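Local coordinates for protein caprin-2 (Danio rerio, PDB 4OUS) that probably acts in canonical Wnt signalling, with a C1q domain that binds calcium and assembles as a trimer, at residues L4-S9 / G35-T40; F45-P48 / A52-F55; F55-L60 / V80-N85; I70-N75 / N96-Q101. The protein carries 1 engineered substitution. All coordinates share one frame; numbering follows the deposited sequence.

Contact 1 of 4, residues L4-S9 / G35-T40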
loop_
_atom_site.group_PDB
_atom_site.type_symbol
_atom_site.label_atom_id
_atom_site.label_comp_id
_atom_site.label_asym_id
_atom_site.label_seq_id
_atom_site.Cartn_x
_atom_site.Cartn_y
_atom_site.Cartn_z
ATOM N N LEU A 4 -14.205 -12.402 -16.361
ATOM C CA LEU A 4 -14.772 -12.218 -15.031
ATOM C C LEU A 4 -14.348 -10.885 -14.422
ATOM O O LEU A 4 -13.240 -10.411 -14.660
ATOM C CB LEU A 4 -14.351 -13.366 -14.108
ATOM C CG LEU A 4 -15.459 -14.287 -13.594
ATOM C CD1 LEU A 4 -14.865 -15.509 -12.909
ATOM C CD2 LEU A 4 -16.385 -13.537 -12.651
ATOM N N ARG A 5 -15.242 -10.280 -13.647
ATOM C CA ARG A 5 -14.893 -9.114 -12.850
ATOM C C ARG A 5 -14.924 -9.520 -11.390
ATOM O O ARG A 5 -15.972 -9.898 -10.867
ATOM C CB ARG A 5 -15.845 -7.953 -13.127
ATOM C CG ARG A 5 -15.803 -7.489 -14.573
ATOM C CD ARG A 5 -16.621 -6.232 -14.799
ATOM N NE ARG A 5 -16.306 -5.624 -16.089
ATOM C CZ ARG A 5 -16.877 -4.518 -16.555
ATOM N NH1 ARG A 5 -17.802 -3.894 -15.838
ATOM N NH2 ARG A 5 -16.524 -4.038 -17.739
ATOM N N VAL A 6 -13.766 -9.489 -10.743
ATOM C CA VAL A 6 -13.659 -9.965 -9.379
ATOM C C VAL A 6 -12.843 -8.961 -8.574
ATOM O O VAL A 6 -11.665 -8.730 -8.869
ATOM C CB VAL A 6 -12.989 -11.354 -9.307
ATOM C CG1 VAL A 6 -13.005 -11.878 -7.878
ATOM C CG2 VAL A 6 -13.660 -12.343 -10.251
ATOM N N ALA A 7 -13.463 -8.352 -7.570
ATOM C CA ALA A 7 -12.783 -7.382 -6.726
ATOM C C ALA A 7 -13.560 -7.199 -5.448
ATOM O O ALA A 7 -14.787 -7.157 -5.467
ATOM C CB ALA A 7 -12.632 -6.046 -7.446
ATOM N N PHE A 8 -12.856 -7.076 -4.331
ATOM C CA PHE A 8 -13.510 -6.752 -3.076
ATOM C C PHE A 8 -12.706 -5.697 -2.345
ATOM O O PHE A 8 -11.489 -5.566 -2.542
ATOM C CB PHE A 8 -13.703 -7.989 -2.183
ATOM C CG PHE A 8 -12.425 -8.543 -1.630
ATOM C CD1 PHE A 8 -11.958 -8.154 -0.386
ATOM C CD2 PHE A 8 -11.685 -9.454 -2.360
ATOM C CE1 PHE A 8 -10.767 -8.658 0.106
ATOM C CE2 PHE A 8 -10.507 -9.966 -1.870
ATOM C CZ PHE A 8 -10.046 -9.564 -0.636
ATOM N N SER A 9 -13.390 -4.960 -1.481
ATOM C CA SER A 9 -12.730 -3.977 -0.651
ATOM C C SER A 9 -13.494 -3.921 0.656
ATOM O O SER A 9 -14.655 -3.497 0.684
ATOM C CB SER A 9 -12.684 -2.629 -1.358
ATOM O OG SER A 9 -11.762 -1.765 -0.731
ATOM N N GLY A 35 -18.236 -10.223 -8.070
ATOM C CA GLY A 35 -18.004 -11.654 -8.116
ATOM C C GLY A 35 -18.485 -12.408 -6.887
ATOM O O GLY A 35 -18.517 -13.639 -6.900
ATOM N N ASP A 36 -18.858 -11.679 -5.836
ATOM C CA ASP A 36 -19.419 -12.266 -4.616
ATOM C C ASP A 36 -18.491 -13.251 -3.926
ATOM O O ASP A 36 -18.957 -14.189 -3.277
ATOM C CB ASP A 36 -20.743 -12.979 -4.907
ATOM C CG ASP A 36 -21.726 -12.101 -5.618
ATOM O OD1 ASP A 36 -22.392 -11.296 -4.934
ATOM O OD2 ASP A 36 -21.834 -12.217 -6.859
ATOM N N MET A 37 -17.188 -13.048 -4.042
ATOM C CA MET A 37 -16.248 -14.051 -3.563
ATOM C C MET A 37 -15.626 -13.750 -2.195
ATOM O O MET A 37 -14.917 -14.602 -1.648
ATOM C CB MET A 37 -15.140 -14.258 -4.603
ATOM C CG MET A 37 -15.615 -14.714 -5.990
ATOM S SD MET A 37 -16.837 -16.031 -6.012
ATOM C CE MET A 37 -15.948 -17.242 -5.100
ATOM N N PHE A 38 -15.873 -12.566 -1.634
ATOM C CA PHE A 38 -15.441 -12.301 -0.268
ATOM C C PHE A 38 -16.558 -12.638 0.706
ATOM O O PHE A 38 -17.711 -12.268 0.482
ATOM C CB PHE A 38 -15.018 -10.846 -0.078
ATOM C CG PHE A 38 -14.379 -10.584 1.255
ATOM C CD1 PHE A 38 -13.060 -10.941 1.477
ATOM C CD2 PHE A 38 -15.093 -10.003 2.291
ATOM C CE1 PHE A 38 -12.459 -10.709 2.696
ATOM C CE2 PHE A 38 -14.491 -9.758 3.518
ATOM C CZ PHE A 38 -13.174 -10.116 3.718
ATOM N N ASP A 39 -16.205 -13.340 1.778
ATOM C CA ASP A 39 -17.135 -13.697 2.840
ATOM C C ASP A 39 -16.812 -12.911 4.108
ATOM O O ASP A 39 -15.754 -13.101 4.706
ATOM C CB ASP A 39 -17.069 -15.198 3.109
ATOM C CG ASP A 39 -18.010 -15.629 4.209
ATOM O OD1 ASP A 39 -19.235 -15.617 3.973
ATOM O OD2 ASP A 39 -17.532 -15.983 5.305
ATOM N N THR A 40 -17.716 -12.027 4.518
ATOM C CA THR A 40 -17.429 -11.131 5.635
ATOM C C THR A 40 -17.207 -11.850 6.965
ATOM O O THR A 40 -16.344 -11.456 7.746
ATOM C CB THR A 40 -18.560 -10.105 5.832
ATOM O OG1 THR A 40 -19.804 -10.787 6.021
ATOM C CG2 THR A 40 -18.658 -9.181 4.638
#
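Phe-8 and Phe-38 stack across the gap between the two sheets of the C1q sandwich. This is an apolar, aromatic contact near the N-terminal end of the domain. Phe-8 lies on strand 7-12 of one sheet, and Phe-38 on the short strand 38-39 of the other. The rings form an offset stack, with centroids 4.6 Å apart and planes at 16°. Phe-38 CD1 sits over one face of Phe-8, displaced toward the rim, 3.5 Å from Phe-8 CE1. The two side chains meet at about a right angle, although their rings are nearly parallel. Phe-8 reaches across with CG between its backbone N and carbonyl carbon (chi1 69°). Beside the stack, Val-6 CG1 rests 4.3 Å from Met-37 CG. Gly-35 passes close to the backbone of Arg-5 and the side chain of Val-6. Its backbone angles call for glycine, and a beta carbon would also be tight against Val-6. A leucine in place of Phe-8 would probably leave the Phe-38 ring without its stacking partner and open a gap between the sheets. Around the pair, Phe-127 of strand 125-134 meets Phe-8 edge-to-face, Phe-45 of strand 44-46 lies against it, and Leu-30 of strand 29-34 touches Phe-38.

Contact 2 of 4, residues F45-P48 / A52-F55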
loop_
_atom_site.group_PDB
_atom_site.type_symbol
_atom_site.label_atom_id
_atom_site.label_comp_id
_atom_site.label_asym_id
_atom_site.label_seq_id
_atom_site.Cartn_x
_atom_site.Cartn_y
_atom_site.Cartn_z
ATOM N N PHE A 45 -11.495 -14.597 1.099
ATOM C CA PHE A 45 -11.727 -14.507 -0.334
ATOM C C PHE A 45 -11.546 -15.882 -0.957
ATOM O O PHE A 45 -10.518 -16.519 -0.733
ATOM C CB PHE A 45 -10.746 -13.519 -0.960
ATOM C CG PHE A 45 -10.780 -13.503 -2.459
ATOM C CD1 PHE A 45 -11.787 -12.837 -3.130
ATOM C CD2 PHE A 45 -9.811 -14.158 -3.198
ATOM C CE1 PHE A 45 -11.825 -12.813 -4.513
ATOM C CE2 PHE A 45 -9.841 -14.135 -4.582
ATOM C CZ PHE A 45 -10.850 -13.464 -5.238
ATOM N N THR A 46 -12.522 -16.337 -1.733
ATOM C CA THR A 46 -12.382 -17.597 -2.450
ATOM C C THR A 46 -12.133 -17.320 -3.923
ATOM O O THR A 46 -12.871 -16.566 -4.557
ATOM C CB THR A 46 -13.626 -18.476 -2.277
ATOM O OG1 THR A 46 -13.802 -18.755 -0.884
ATOM C CG2 THR A 46 -13.465 -19.791 -3.021
ATOM N N CYS A 47 -11.085 -17.929 -4.464
ATOM C CA CYS A 47 -10.759 -17.759 -5.870
ATOM C C CYS A 47 -11.804 -18.421 -6.763
ATOM O O CYS A 47 -12.011 -19.628 -6.666
ATOM C CB CYS A 47 -9.385 -18.352 -6.156
ATOM S SG CYS A 47 -8.923 -18.318 -7.877
ATOM N N PRO A 48 -12.452 -17.645 -7.647
ATOM C CA PRO A 48 -13.469 -18.225 -8.536
ATOM C C PRO A 48 -12.909 -18.737 -9.857
ATOM O O PRO A 48 -13.615 -19.424 -10.594
ATOM C CB PRO A 48 -14.403 -17.048 -8.794
ATOM C CG PRO A 48 -13.477 -15.872 -8.800
ATOM C CD PRO A 48 -12.431 -16.172 -7.741
ATOM N N ALA A 52 -4.013 -14.616 -11.713
ATOM C CA ALA A 52 -3.185 -13.778 -10.857
ATOM C C ALA A 52 -4.066 -12.722 -10.210
ATOM O O ALA A 52 -4.859 -12.067 -10.890
ATOM C CB ALA A 52 -2.066 -13.131 -11.652
ATOM N N TYR A 53 -3.914 -12.571 -8.897
ATOM C CA TYR A 53 -4.720 -11.672 -8.078
ATOM C C TYR A 53 -3.823 -10.763 -7.246
ATOM O O TYR A 53 -2.776 -11.200 -6.768
ATOM C CB TYR A 53 -5.641 -12.474 -7.150
ATOM C CG TYR A 53 -6.741 -13.236 -7.862
ATOM C CD1 TYR A 53 -8.050 -12.778 -7.837
ATOM C CD2 TYR A 53 -6.476 -14.412 -8.560
ATOM C CE1 TYR A 53 -9.067 -13.459 -8.484
ATOM C CE2 TYR A 53 -7.490 -15.102 -9.218
ATOM C CZ TYR A 53 -8.787 -14.618 -9.174
ATOM O OH TYR A 53 -9.816 -15.275 -9.812
ATOM N N VAL A 54 -4.248 -9.520 -7.056
ATOM C CA VAL A 54 -3.543 -8.543 -6.238
ATOM C C VAL A 54 -4.286 -8.373 -4.921
ATOM O O VAL A 54 -5.507 -8.241 -4.924
ATOM C CB VAL A 54 -3.458 -7.186 -6.960
ATOM C CG1 VAL A 54 -2.773 -6.147 -6.087
ATOM C CG2 VAL A 54 -2.751 -7.335 -8.296
ATOM N N PHE A 55 -3.546 -8.372 -3.811
ATOM C CA PHE A 55 -4.104 -8.125 -2.480
ATOM C C PHE A 55 -3.360 -6.998 -1.796
ATOM O O PHE A 55 -2.149 -6.872 -1.954
ATOM C CB PHE A 55 -4.031 -9.384 -1.616
ATOM C CG PHE A 55 -4.820 -10.510 -2.178
ATOM C CD1 PHE A 55 -4.222 -11.442 -3.013
ATOM C CD2 PHE A 55 -6.181 -10.598 -1.942
ATOM C CE1 PHE A 55 -4.961 -12.459 -3.582
ATOM C CE2 PHE A 55 -6.922 -11.609 -2.505
ATOM C CZ PHE A 55 -6.315 -12.543 -3.331
#
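Tyr-53 sets its phenol end against Cys-47 and Pro-48, and a sulfur lies beside its aromatic ring. Cys-47 SG is 4.6 Å from the ring centroid and comes in obliquely, 48° off the ring normal. The same sulfur lies 3.8 Å from Tyr-53 CE2. The proline approaches the tip of the tyrosine, with Pro-48 CD 3.5 Å from Tyr-53 OH. These are packing contacts. The polar partner of the hydroxyl is the carbonyl oxygen of Ala-49, in the turn that joins the two segments, so the tyrosine ties that turn to its own strand. Strand 44-46 belongs to one sheet of the C1q sandwich and strand 51-60 to the other. The chain crosses from sheet to sheet here in a few residues, and the side chains fill the space between. Phe-45 stands in the middle of an aromatic cluster. The extended first torsion of Phe-45 (chi1 172°) sends its ring inward to both rings of the facing strand. Tyr-53 CE1 meets the edge of Phe-45 at CZ, 3.7 Å away, with the ring planes inclined at 57°. Phe-55 makes an offset edge-to-face contact, its CZ 3.9 Å from Phe-45 CD2, and its edge turned to the face of Phe-45. A phenylalanine in place of Tyr-53 would probably keep the ring packing but leave the Ala-49 carbonyl without this hydroxyl and the turn less firmly held. Leu-102 of strand 93-102 touches Phe-45, Cys-47, Tyr-53 and Phe-55.

Contact 3 of 4, residues F55-L60 / V80-N85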
loop_
_atom_site.group_PDB
_atom_site.type_symbol
_atom_site.label_atom_id
_atom_site.label_comp_id
_atom_site.label_asym_id
_atom_site.label_seq_id
_atom_site.Cartn_x
_atom_site.Cartn_y
_atom_site.Cartn_z
ATOM N N PHE A 55 -3.546 -8.372 -3.811
ATOM C CA PHE A 55 -4.104 -8.125 -2.480
ATOM C C PHE A 55 -3.360 -6.998 -1.796
ATOM O O PHE A 55 -2.149 -6.872 -1.954
ATOM C CB PHE A 55 -4.031 -9.384 -1.616
ATOM C CG PHE A 55 -4.820 -10.510 -2.178
ATOM C CD1 PHE A 55 -4.222 -11.442 -3.013
ATOM C CD2 PHE A 55 -6.181 -10.598 -1.942
ATOM C CE1 PHE A 55 -4.961 -12.459 -3.582
ATOM C CE2 PHE A 55 -6.922 -11.609 -2.505
ATOM C CZ PHE A 55 -6.315 -12.543 -3.331
ATOM N N ILE A 56 -4.083 -6.192 -1.024
ATOM C CA ILE A 56 -3.506 -5.104 -0.245
ATOM C C ILE A 56 -4.224 -5.070 1.104
ATOM O O ILE A 56 -5.441 -5.297 1.167
ATOM C CB ILE A 56 -3.660 -3.726 -0.952
ATOM C CG1 ILE A 56 -3.257 -3.783 -2.428
ATOM C CG2 ILE A 56 -2.885 -2.644 -0.206
ATOM C CD1 ILE A 56 -3.506 -2.485 -3.180
ATOM N N PHE A 57 -3.510 -4.781 2.190
ATOM C CA PHE A 57 -4.169 -4.608 3.476
ATOM C C PHE A 57 -3.461 -3.557 4.309
ATOM O O PHE A 57 -2.252 -3.353 4.180
ATOM C CB PHE A 57 -4.267 -5.939 4.245
ATOM C CG PHE A 57 -2.946 -6.533 4.650
ATOM C CD1 PHE A 57 -2.372 -6.209 5.871
ATOM C CD2 PHE A 57 -2.298 -7.448 3.840
ATOM C CE1 PHE A 57 -1.164 -6.770 6.266
ATOM C CE2 PHE A 57 -1.090 -8.010 4.238
ATOM C CZ PHE A 57 -0.533 -7.672 5.449
ATOM N N HIS A 58 -4.239 -2.904 5.168
ATOM C CA HIS A 58 -3.772 -1.889 6.102
ATOM C C HIS A 58 -4.513 -2.116 7.405
ATOM O O HIS A 58 -5.737 -1.963 7.425
ATOM C CB HIS A 58 -4.064 -0.475 5.589
ATOM C CG HIS A 58 -3.223 -0.056 4.428
ATOM N ND1 HIS A 58 -3.536 -0.346 3.117
ATOM C CD2 HIS A 58 -2.070 0.650 4.399
ATOM C CE1 HIS A 58 -2.604 0.164 2.331
ATOM N NE2 HIS A 58 -1.707 0.776 3.082
ATOM N N ILE A 59 -3.813 -2.476 8.477
ATOM C CA ILE A 59 -4.483 -2.812 9.727
ATOM C C ILE A 59 -3.963 -1.921 10.855
ATOM O O ILE A 59 -2.769 -1.917 11.139
ATOM C CB ILE A 59 -4.277 -4.297 10.090
ATOM C CG1 ILE A 59 -4.691 -5.228 8.933
ATOM C CG2 ILE A 59 -5.017 -4.637 11.368
ATOM C CD1 ILE A 59 -6.156 -5.196 8.575
ATOM N N LEU A 60 -4.852 -1.163 11.489
ATOM C CA LEU A 60 -4.471 -0.286 12.589
ATOM C C LEU A 60 -4.573 -1.047 13.905
ATOM O O LEU A 60 -5.608 -1.664 14.179
ATOM C CB LEU A 60 -5.368 0.954 12.623
ATOM C CG LEU A 60 -4.918 2.077 13.558
ATOM C CD1 LEU A 60 -3.706 2.796 12.983
ATOM C CD2 LEU A 60 -6.053 3.055 13.834
ATOM N N VAL A 80 2.756 -13.278 2.861
ATOM C CA VAL A 80 3.524 -12.118 3.314
ATOM C C VAL A 80 3.025 -11.753 4.701
ATOM O O VAL A 80 1.941 -12.180 5.106
ATOM C CB VAL A 80 3.404 -10.881 2.367
ATOM C CG1 VAL A 80 3.903 -11.193 0.964
ATOM C CG2 VAL A 80 1.984 -10.327 2.329
ATOM N N SER A 81 3.809 -10.960 5.426
ATOM C CA SER A 81 3.444 -10.571 6.779
ATOM C C SER A 81 3.681 -9.089 7.021
ATOM O O SER A 81 4.373 -8.417 6.252
ATOM C CB SER A 81 4.235 -11.386 7.803
ATOM O OG SER A 81 4.041 -12.779 7.610
ATOM N N ALA A 82 3.095 -8.588 8.102
ATOM C CA ALA A 82 3.282 -7.200 8.491
ATOM C C ALA A 82 3.374 -7.097 10.002
ATOM O O ALA A 82 2.773 -7.884 10.728
ATOM C CB ALA A 82 2.148 -6.331 7.967
ATOM N N TYR A 83 4.125 -6.100 10.450
ATOM C CA TYR A 83 4.373 -5.840 11.862
ATOM C C TYR A 83 4.112 -4.383 12.156
ATOM O O TYR A 83 4.466 -3.522 11.341
ATOM C CB TYR A 83 5.823 -6.177 12.213
ATOM C CG TYR A 83 6.268 -5.785 13.609
ATOM C CD1 TYR A 83 6.154 -6.677 14.663
ATOM C CD2 TYR A 83 6.817 -4.532 13.869
ATOM C CE1 TYR A 83 6.573 -6.342 15.939
ATOM C CE2 TYR A 83 7.237 -4.182 15.150
ATOM C CZ TYR A 83 7.114 -5.096 16.181
ATOM O OH TYR A 83 7.528 -4.790 17.463
ATOM N N ALA A 84 3.544 -4.088 13.319
ATOM C CA ALA A 84 3.491 -2.703 13.760
ATOM C C ALA A 84 3.499 -2.639 15.270
ATOM O O ALA A 84 2.822 -3.419 15.937
ATOM C CB ALA A 84 2.265 -1.995 13.201
ATOM N N ASN A 85 4.251 -1.690 15.804
ATOM C CA ASN A 85 4.275 -1.498 17.233
ATOM C C ASN A 85 4.787 -0.118 17.557
ATOM O O ASN A 85 5.631 0.418 16.844
ATOM C CB ASN A 85 5.147 -2.557 17.892
ATOM C CG ASN A 85 4.933 -2.636 19.375
ATOM O OD1 ASN A 85 3.800 -2.557 19.848
ATOM N ND2 ASN A 85 6.017 -2.790 20.125
#
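Phe-57 carries this contact, with Ala-82 and Val-80 receiving its ring from the facing strand. All three are buried. Phe-57 has CG between its backbone N and carbonyl carbon (chi1 65°), and the ring reaches from strand 51-60 toward strand 77-84. Its outer edge does the touching. Ala-82 CB lies near the plane of the ring, 3.7 Å from Phe-57 CE1, and also packs against CZ at 3.9 Å. On the other outer corner of the ring, Phe-57 CE2 is 4.3 Å from Val-80 CG2. The two aliphatic groups therefore meet the rim of the ring, not a face. Ala-82 is small enough for the ring edge to come close to its strand, while Val-80 makes the looser touch with one methyl. Ile-70 and Leu-72 of strand 68-74, Leu-110 of strand 107-114 and Asn-96 of strand 93-102 also touch Phe-57. Ser-81, between the two receiving residues, hydrogen-bonds through OG to Trp-122 O of the third subunit. A bound calcium ion lies about 10 Å from the side chain of Ala-82. One large ring spanning from sheet to sheet into an apolar layer fits the core of the jelly-roll beta sandwich shared by C1q and tumour necrosis factor domains.

Contact 4 of 4, residues I70-N75 / N96-Q101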
loop_
_atom_site.group_PDB
_atom_site.type_symbol
_atom_site.label_atom_id
_atom_site.label_comp_id
_atom_site.label_asym_id
_atom_site.label_seq_id
_atom_site.Cartn_x
_atom_site.Cartn_y
_atom_site.Cartn_z
ATOM N N ILE A 70 0.410 -9.423 11.481
ATOM C CA ILE A 70 -0.600 -9.863 10.527
ATOM C C ILE A 70 0.049 -10.751 9.478
ATOM O O ILE A 70 1.130 -10.421 8.978
ATOM C CB ILE A 70 -1.257 -8.661 9.803
ATOM C CG1 ILE A 70 -1.858 -7.658 10.788
ATOM C CG2 ILE A 70 -2.294 -9.128 8.796
ATOM C CD1 ILE A 70 -3.039 -8.185 11.558
ATOM N N ASN A 71 -0.606 -11.856 9.124
ATOM C CA ASN A 71 -0.181 -12.666 7.984
ATOM C C ASN A 71 -1.245 -12.658 6.897
ATOM O O ASN A 71 -2.427 -12.882 7.184
ATOM C CB ASN A 71 0.072 -14.130 8.368
ATOM C CG ASN A 71 0.923 -14.289 9.605
ATOM O OD1 ASN A 71 0.441 -14.768 10.639
ATOM N ND2 ASN A 71 2.197 -13.920 9.507
ATOM N N LEU A 72 -0.827 -12.460 5.649
ATOM C CA LEU A 72 -1.676 -12.757 4.503
ATOM C C LEU A 72 -1.503 -14.237 4.181
ATOM O O LEU A 72 -0.396 -14.684 3.870
ATOM C CB LEU A 72 -1.308 -11.900 3.296
ATOM C CG LEU A 72 -2.119 -12.167 2.024
ATOM C CD1 LEU A 72 -3.534 -11.630 2.126
ATOM C CD2 LEU A 72 -1.407 -11.616 0.781
ATOM N N MET A 73 -2.591 -14.983 4.307
ATOM C CA MET A 73 -2.614 -16.428 4.144
ATOM C C MET A 73 -3.187 -16.815 2.799
ATOM O O MET A 73 -4.151 -16.204 2.334
ATOM C CB MET A 73 -3.469 -17.073 5.234
ATOM C CG MET A 73 -3.141 -16.637 6.652
ATOM S SD MET A 73 -1.507 -17.178 7.213
ATOM C CE MET A 73 -1.723 -18.954 7.208
ATOM N N ARG A 74 -2.618 -17.848 2.189
ATOM C CA ARG A 74 -3.274 -18.525 1.081
ATOM C C ARG A 74 -3.429 -19.974 1.520
ATOM O O ARG A 74 -2.438 -20.677 1.747
ATOM C CB ARG A 74 -2.476 -18.406 -0.220
ATOM C CG ARG A 74 -3.191 -18.972 -1.439
ATOM C CD ARG A 74 -2.880 -20.446 -1.673
ATOM N NE ARG A 74 -1.552 -20.660 -2.239
ATOM C CZ ARG A 74 -0.524 -21.201 -1.594
ATOM N NH1 ARG A 74 0.626 -21.363 -2.235
ATOM N NH2 ARG A 74 -0.630 -21.575 -0.325
ATOM N N ASN A 75 -4.681 -20.398 1.659
ATOM C CA ASN A 75 -5.019 -21.662 2.311
ATOM C C ASN A 75 -4.357 -21.675 3.698
ATOM O O ASN A 75 -4.712 -20.835 4.525
ATOM C CB ASN A 75 -4.655 -22.849 1.413
ATOM C CG ASN A 75 -5.450 -22.826 0.112
ATOM O OD1 ASN A 75 -6.550 -22.267 0.064
ATOM N ND2 ASN A 75 -4.899 -23.414 -0.941
ATOM N N ASN A 96 0.764 -4.620 4.079
ATOM C CA ASN A 96 1.558 -5.252 3.040
ATOM C C ASN A 96 0.667 -5.479 1.818
ATOM O O ASN A 96 -0.484 -5.017 1.769
ATOM C CB ASN A 96 2.206 -6.557 3.523
ATOM C CG ASN A 96 3.581 -6.785 2.902
ATOM O OD1 ASN A 96 3.819 -6.413 1.751
ATOM N ND2 ASN A 96 4.483 -7.406 3.650
ATOM N N HIS A 97 1.210 -6.178 0.837
ATOM C CA HIS A 97 0.534 -6.423 -0.418
ATOM C C HIS A 97 1.122 -7.704 -1.004
ATOM O O HIS A 97 2.191 -8.151 -0.573
ATOM C CB HIS A 97 0.773 -5.265 -1.377
ATOM C CG HIS A 97 2.152 -5.305 -1.944
ATOM N ND1 HIS A 97 3.258 -4.835 -1.270
ATOM C CD2 HIS A 97 2.617 -5.891 -3.070
ATOM C CE1 HIS A 97 4.341 -5.091 -1.984
ATOM N NE2 HIS A 97 3.979 -5.736 -3.077
ATOM N N ALA A 98 0.467 -8.260 -2.018
ATOM C CA ALA A 98 1.050 -9.370 -2.761
ATOM C C ALA A 98 0.362 -9.511 -4.106
ATOM O O ALA A 98 -0.798 -9.131 -4.260
ATOM C CB ALA A 98 0.939 -10.675 -1.980
ATOM N N VAL A 99 1.088 -10.049 -5.081
ATOM C CA VAL A 99 0.472 -10.532 -6.309
ATOM C C VAL A 99 0.656 -12.040 -6.321
ATOM O O VAL A 99 1.788 -12.531 -6.334
ATOM C CB VAL A 99 1.079 -9.916 -7.582
ATOM C CG1 VAL A 99 0.262 -10.336 -8.803
ATOM C CG2 VAL A 99 1.139 -8.404 -7.462
ATOM N N LEU A 100 -0.456 -12.768 -6.293
ATOM C CA LEU A 100 -0.430 -14.213 -6.123
ATOM C C LEU A 100 -1.082 -14.939 -7.278
ATOM O O LEU A 100 -2.117 -14.512 -7.791
ATOM C CB LEU A 100 -1.151 -14.620 -4.842
ATOM C CG LEU A 100 -0.664 -14.013 -3.529
ATOM C CD1 LEU A 100 -1.534 -14.513 -2.390
ATOM C CD2 LEU A 100 0.801 -14.337 -3.277
ATOM N N GLN A 101 -0.479 -16.062 -7.657
ATOM C CA GLN A 101 -1.086 -17.007 -8.575
ATOM C C GLN A 101 -2.016 -17.908 -7.782
ATOM O O GLN A 101 -1.558 -18.673 -6.933
ATOM C CB GLN A 101 -0.012 -17.836 -9.280
ATOM C CG GLN A 101 -0.558 -18.897 -10.214
ATOM C CD GLN A 101 -1.225 -18.300 -11.432
ATOM O OE1 GLN A 101 -0.666 -17.426 -12.095
ATOM N NE2 GLN A 101 -2.432 -18.763 -11.732
HETATM O O HOH W 1 -0.540 -18.737 -4.368
HETATM O O HOH W 2 -2.264 -20.703 -5.061
#
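Leu-72 places one methyl branch against two residues of the facing strand. Its CD2 lies 3.7 Å from Ala-98 CB and 4.3 Å from Leu-100 CD1. The branch meets the alanine methyl closely and the end of the longer leucine more loosely. Leu-72 CG is anti to the backbone N (chi1 178°), which carries the isobutyl group away from its own strand and toward strand 93-102. Nearer the end of strand 68-74, water takes over from direct contact. The one N-H of Arg-74 NE is shared between two waters in a bifurcated bond, at 3.0 Å to water 1 and 2.9 Å to water 2. Both waters donate to Gln-101 O, at 2.8 Å from water 1 and 2.9 Å from water 2. The two waters link the side chain of Arg-74 to the backbone of Gln-101. Strands 68-74 and 93-102 belong to different sheets of the jelly-roll sandwich, so the leucines lie in its core and the bridge lies toward its margin. Arg-74 is steadied by a salt bridge from NH2 to Glu-77 OE1 across the turn to the next strand. Phe-57, Val-80, Val-108 and Leu-110 pack round Leu-72. At the start of strand segment 96-101, Asn-96 OD1 accepts a bond from His-97 N, 2.8 Å away, with the donor tilted 19° from the carbonyl plane. The same oxygen bonds to Thr-126 OG1 of the third subunit, and Asn-96 ND2 is held by Ser-81 O.

How the contacts relate
From the N terminus, contact 1 closes first, bringing residues 35-40 back to 4-9 across the sandwich. Contact 2 follows in series and closes a very short loop of three residues. Thr-46 N meets Met-37 O at 3.0 Å, joining the two contacts as neighbouring strands of one sheet. Contact 3 then starts on the strand where contact 2 ends, and the two share Phe-55. Contacts 3 and 4 cross, since residues 70-75 fall inside the loop of contact 3 and 96-101 beyond it. Each contact spans the two sheets. Contacts 1 and 3 lie on opposite sides of the chain's centre, and contacts 2 and 4 meet through the adjacent strands 51-60 and 93-102.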